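Local coordinates for vacuolar protein sorting-associated protein IST1 (Saccharomyces cerevisiae, PDB 3GGY) that acts late in multivesicular-body sorting of cargo proteins, regulating recruitment of the ATPase Vps4 to the ESCRT-III complex and diminishing its ATPase activity, at residues K98-D102 with D103-E107; V138-V141 with N142-A146. All blocks are in the same frame, centred on the assembly; numbering follows the deposited sequence.

Contact 1: residues K98-D102 with D103-E107; sequences KEHMD and DGINE
Asp103 reaches back over the turn between helix 93-99 and helix 105-115 to grip the ring of His100. Its CG sits between the backbone N and the carbonyl carbon (chi1 47°), which folds the carboxylate back toward the preceding residues although its CB leads away from them. ND1 of His100 donates to OD2 of Asp103 at 2.7 Å, a nearly straight bond that uses the syn lone pair of OD2. OD2 lies close to the plane of the His100 ring, and ring and carboxylate planes are only 25° apart, so the two flat groups are nearly coplanar, with OD2 at the ring edge. The other oxygen, OD1, accepts from Ile105 N at 3.0 Å on its anti side and closes an Asx turn. Gly104, at the N-cap position, takes a positive phi to carry the chain into helix 105-115. Ile105 brings CD1 to 3.9 Å from His100 ND1, meeting the ring obliquely; beyond it, Ile105 packs on Leu79 and Leu80 of helix 50-82. At Asn106, the backbone N donates to His100 O at 3.0 Å, spanning the turn. The side-chain ND2 makes a weak bond to Met101 SD; the amide's firmer partners lie outside, Asp150 for ND2 and Arg110 for OD1. At Glu107, a water accepts from the backbone N and donates weakly to Met101 O. An alanine in place of Asp103 would probably leave His100 ND1 and Ile105 N without these acceptors and let the imidazole turn more freely. With both carboxylate oxygens engaged, Asp103 is fixed in rotation, and its negative charge probably raises the proton affinity of the buried imidazole.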
loop_
_atom_site.group_PDB
_atom_site.type_symbol
_atom_site.label_atom_id
_atom_site.label_comp_id
_atom_site.label_asym_id
_atom_site.label_seq_id
_atom_site.Cartn_x
_atom_site.Cartn_y
_atom_site.Cartn_z
ATOM N N LYS A 98 10.840 14.665 -17.250
ATOM C CA LYS A 98 11.856 14.455 -18.274
ATOM C C LYS A 98 13.258 14.158 -17.754
ATOM O O LYS A 98 14.009 13.419 -18.391
ATOM C CB LYS A 98 11.903 15.656 -19.221
ATOM C CG LYS A 98 10.671 15.770 -20.103
ATOM C CD LYS A 98 10.854 16.791 -21.210
ATOM C CE LYS A 98 9.667 16.766 -22.161
ATOM N NZ LYS A 98 9.865 17.664 -23.330
ATOM N N GLU A 99 13.607 14.722 -16.602
ATOM C CA GLU A 99 14.932 14.520 -16.022
ATOM C C GLU A 99 14.999 13.503 -14.883
ATOM O O GLU A 99 16.080 13.024 -14.549
ATOM C CB GLU A 99 15.490 15.858 -15.521
ATOM C CG GLU A 99 15.987 16.789 -16.617
ATOM C CD GLU A 99 16.280 18.187 -16.104
ATOM O OE1 GLU A 99 16.966 18.313 -15.065
ATOM O OE2 GLU A 99 15.828 19.159 -16.745
ATOM N N HIS A 100 13.858 13.166 -14.290
ATOM C CA HIS A 100 13.846 12.223 -13.177
ATOM C C HIS A 100 12.908 11.031 -13.349
ATOM O O HIS A 100 12.257 10.596 -12.400
ATOM C CB HIS A 100 13.508 12.973 -11.886
ATOM C CG HIS A 100 14.496 14.037 -11.540
ATOM N ND1 HIS A 100 15.766 13.750 -11.090
ATOM C CD2 HIS A 100 14.416 15.387 -11.613
ATOM C CE1 HIS A 100 16.427 14.877 -10.902
ATOM N NE2 HIS A 100 15.632 15.885 -11.211
ATOM N N MET A 101 12.845 10.502 -14.563
ATOM C CA MET A 101 12.007 9.350 -14.861
ATOM C C MET A 101 12.917 8.140 -14.777
ATOM O O MET A 101 12.476 7.008 -14.608
ATOM C CB MET A 101 11.440 9.462 -16.282
ATOM C CG MET A 101 10.410 8.398 -16.626
ATOM S SD MET A 101 8.915 8.535 -15.619
ATOM C CE MET A 101 8.090 9.941 -16.410
ATOM N N ASP A 102 14.206 8.411 -14.908
ATOM C CA ASP A 102 15.201 7.369 -14.861
ATOM C C ASP A 102 15.555 6.959 -13.435
ATOM O O ASP A 102 15.531 5.778 -13.110
ATOM C CB ASP A 102 16.458 7.816 -15.599
ATOM C CG ASP A 102 17.449 6.700 -15.762
ATOM O OD1 ASP A 102 17.326 5.691 -15.039
ATOM O OD2 ASP A 102 18.358 6.828 -16.607
ATOM N N ASP A 103 15.890 7.930 -12.590
ATOM C CA ASP A 103 16.246 7.648 -11.203
ATOM C C ASP A 103 15.037 7.186 -10.380
ATOM O O ASP A 103 15.139 6.987 -9.169
ATOM C CB ASP A 103 16.871 8.887 -10.554
ATOM C CG ASP A 103 16.074 10.150 -10.816
ATOM O OD1 ASP A 103 14.828 10.104 -10.730
ATOM O OD2 ASP A 103 16.692 11.197 -11.099
ATOM N N GLY A 104 13.896 7.031 -11.047
ATOM C CA GLY A 104 12.684 6.571 -10.384
ATOM C C GLY A 104 11.990 7.550 -9.456
ATOM O O GLY A 104 11.012 7.192 -8.789
ATOM N N ILE A 105 12.474 8.784 -9.407
ATOM C CA ILE A 105 11.885 9.787 -8.530
ATOM C C ILE A 105 10.462 10.161 -8.938
ATOM O O ILE A 105 9.567 10.218 -8.094
ATOM C CB ILE A 105 12.767 11.053 -8.476
ATOM C CG1 ILE A 105 14.110 10.702 -7.826
ATOM C CG2 ILE A 105 12.066 12.162 -7.697
ATOM C CD1 ILE A 105 15.110 11.844 -7.784
ATOM N N ASN A 106 10.247 10.404 -10.227
ATOM C CA ASN A 106 8.913 10.774 -10.712
ATOM C C ASN A 106 7.856 9.796 -10.202
ATOM O O ASN A 106 6.853 10.187 -9.598
ATOM C CB ASN A 106 8.893 10.785 -12.243
ATOM C CG ASN A 106 7.579 11.297 -12.806
ATOM O OD1 ASN A 106 7.128 12.386 -12.458
ATOM N ND2 ASN A 106 6.967 10.518 -13.688
ATOM N N GLU A 107 8.104 8.518 -10.458
ATOM C CA GLU A 107 7.226 7.432 -10.061
ATOM C C GLU A 107 7.054 7.339 -8.545
ATOM O O GLU A 107 5.942 7.174 -8.045
ATOM C CB GLU A 107 7.812 6.128 -10.595
ATOM C CG GLU A 107 7.003 4.894 -10.315
ATOM C CD GLU A 107 7.682 3.659 -10.859
ATOM O OE1 GLU A 107 8.058 3.666 -12.053
ATOM O OE2 GLU A 107 7.837 2.684 -10.099
HETATM O O HOH W 1 10.261 7.576 -12.214
#

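Contact 2: residues V138-V141 with N142-A146; sequences VEFV and NGVIA
This contact lies within a single alpha helix, residues 138-147, whose backbone follows the i to i+4 pattern. Asn142 N donates to Val138 O at 2.9 Å, Gly143 N to Glu139 O, Val144 N to Phe140 O at 3.2 Å, and Ile145 N to Val141 O in a nearly straight bond of 170°. On one flank the side chain of Asn142 crosses that of Val138: CG of Asn142 is anti to the carbonyl carbon (chi1 -70°), which brings the amide back beside Val138 CG1, so close to ND2 that its exact placing is doubtful. The amide also comes near Val138 O, but ND2 is poorly angled for a bond to it. On the buried flank Phe140 and Val144 run side by side, pointing the same way, and CG2 of Val144 touches the ring obliquely at CE1, 4.1 Å away. Both meet helix 105-115 at Arg110, and Phe140 also reaches helices 125-135 and 93-99, while Val141 packs on Lys129 and Ala133 of helix 125-135. Ile145 also brings CG1 to 3.4 Å from Val141 O, the oxygen its own N-H bonds to. With Phe140, Val141 and Val144 buried against neighbouring helices and Glu139 and Asn142 exposed, the arrangement is that of a largely amphipathic alpha helix packed on the Ist1 N-terminal domain.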
loop_
_atom_site.group_PDB
_atom_site.type_symbol
_atom_site.label_atom_id
_atom_site.label_comp_id
_atom_site.label_asym_id
_atom_site.label_seq_id
_atom_site.Cartn_x
_atom_site.Cartn_y
_atom_site.Cartn_z
ATOM N N VAL A 138 0.928 23.399 -7.092
ATOM C CA VAL A 138 -0.340 22.760 -6.761
ATOM C C VAL A 138 -0.878 21.943 -7.930
ATOM O O VAL A 138 -1.515 20.903 -7.728
ATOM C CB VAL A 138 -1.400 23.803 -6.338
ATOM C CG1 VAL A 138 -2.743 23.131 -6.164
ATOM C CG2 VAL A 138 -0.980 24.475 -5.034
ATOM N N GLU A 139 -0.623 22.413 -9.148
ATOM C CA GLU A 139 -1.079 21.710 -10.342
ATOM C C GLU A 139 -0.535 20.286 -10.354
ATOM O O GLU A 139 -1.248 19.342 -10.693
ATOM C CB GLU A 139 -0.607 22.435 -11.604
ATOM C CG GLU A 139 -1.306 23.759 -11.887
ATOM C CD GLU A 139 -1.298 24.717 -10.704
ATOM O OE1 GLU A 139 -0.201 25.091 -10.225
ATOM O OE2 GLU A 139 -2.403 25.103 -10.261
ATOM N N PHE A 140 0.735 20.144 -9.994
ATOM C CA PHE A 140 1.382 18.839 -9.964
ATOM C C PHE A 140 0.655 17.884 -9.024
ATOM O O PHE A 140 0.269 16.784 -9.422
ATOM C CB PHE A 140 2.844 18.999 -9.531
ATOM C CG PHE A 140 3.486 17.719 -9.080
ATOM C CD1 PHE A 140 3.633 16.651 -9.956
ATOM C CD2 PHE A 140 3.929 17.579 -7.766
ATOM C CE1 PHE A 140 4.203 15.449 -9.531
ATOM C CE2 PHE A 140 4.502 16.383 -7.332
ATOM C CZ PHE A 140 4.639 15.321 -8.214
ATOM N N VAL A 141 0.455 18.302 -7.778
ATOM C CA VAL A 141 -0.219 17.437 -6.817
ATOM C C VAL A 141 -1.672 17.133 -7.181
ATOM O O VAL A 141 -2.141 16.021 -6.964
ATOM C CB VAL A 141 -0.122 18.006 -5.380
ATOM C CG1 VAL A 141 1.333 18.087 -4.962
ATOM C CG2 VAL A 141 -0.753 19.371 -5.299
ATOM N N ASN A 142 -2.390 18.104 -7.745
ATOM C CA ASN A 142 -3.773 17.852 -8.132
ATOM C C ASN A 142 -3.832 16.875 -9.301
ATOM O O ASN A 142 -4.761 16.067 -9.406
ATOM C CB ASN A 142 -4.481 19.158 -8.506
ATOM C CG ASN A 142 -4.721 20.051 -7.305
ATOM O OD1 ASN A 142 -4.769 19.580 -6.172
ATOM N ND2 ASN A 142 -4.893 21.346 -7.550
ATOM N N GLY A 143 -2.836 16.946 -10.180
ATOM C CA GLY A 143 -2.798 16.040 -11.314
ATOM C C GLY A 143 -2.670 14.610 -10.825
ATOM O O GLY A 143 -3.264 13.687 -11.386
ATOM N N VAL A 144 -1.896 14.427 -9.762
ATOM C CA VAL A 144 -1.693 13.102 -9.188
ATOM C C VAL A 144 -2.951 12.580 -8.495
ATOM O O VAL A 144 -3.408 11.471 -8.759
ATOM C CB VAL A 144 -0.552 13.117 -8.147
ATOM C CG1 VAL A 144 -0.504 11.781 -7.417
ATOM C CG2 VAL A 144 0.776 13.392 -8.837
ATOM N N ILE A 145 -3.524 13.394 -7.618
ATOM C CA ILE A 145 -4.696 12.967 -6.871
ATOM C C ILE A 145 -5.982 12.863 -7.694
ATOM O O ILE A 145 -6.666 11.839 -7.662
ATOM C CB ILE A 145 -4.913 13.904 -5.670
ATOM C CG1 ILE A 145 -3.669 13.867 -4.778
ATOM C CG2 ILE A 145 -6.139 13.472 -4.875
ATOM C CD1 ILE A 145 -3.638 14.935 -3.685
ATOM N N ALA A 146 -6.299 13.910 -8.441
ATOM C CA ALA A 146 -7.519 13.919 -9.234
ATOM C C ALA A 146 -7.453 13.053 -10.477
ATOM O O ALA A 146 -8.414 12.351 -10.800
ATOM C CB ALA A 146 -7.862 15.344 -9.630
#

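Contacts 1 and 2 both sit toward one end of this elongated, all-helical domain, with centres about 17 Å apart and nearest atoms about 5 Å apart, not touching. Contact 1 buries His100, Ile105 and Asn106 but exposes Met101 and Asp102; contact 2 buries Phe140, Val141 and Val144 and exposes Val138, Glu139, Asn142 and Ile145. Contact 1 joins two helices through polar side chains, a backbone bond and a water; contact 2 stays inside a single helix, where backbone bonds do the work and side chains add mainly apolar contacts. Helices 93-99 and 105-115 serve both, through Leu96 and Arg110 respectively.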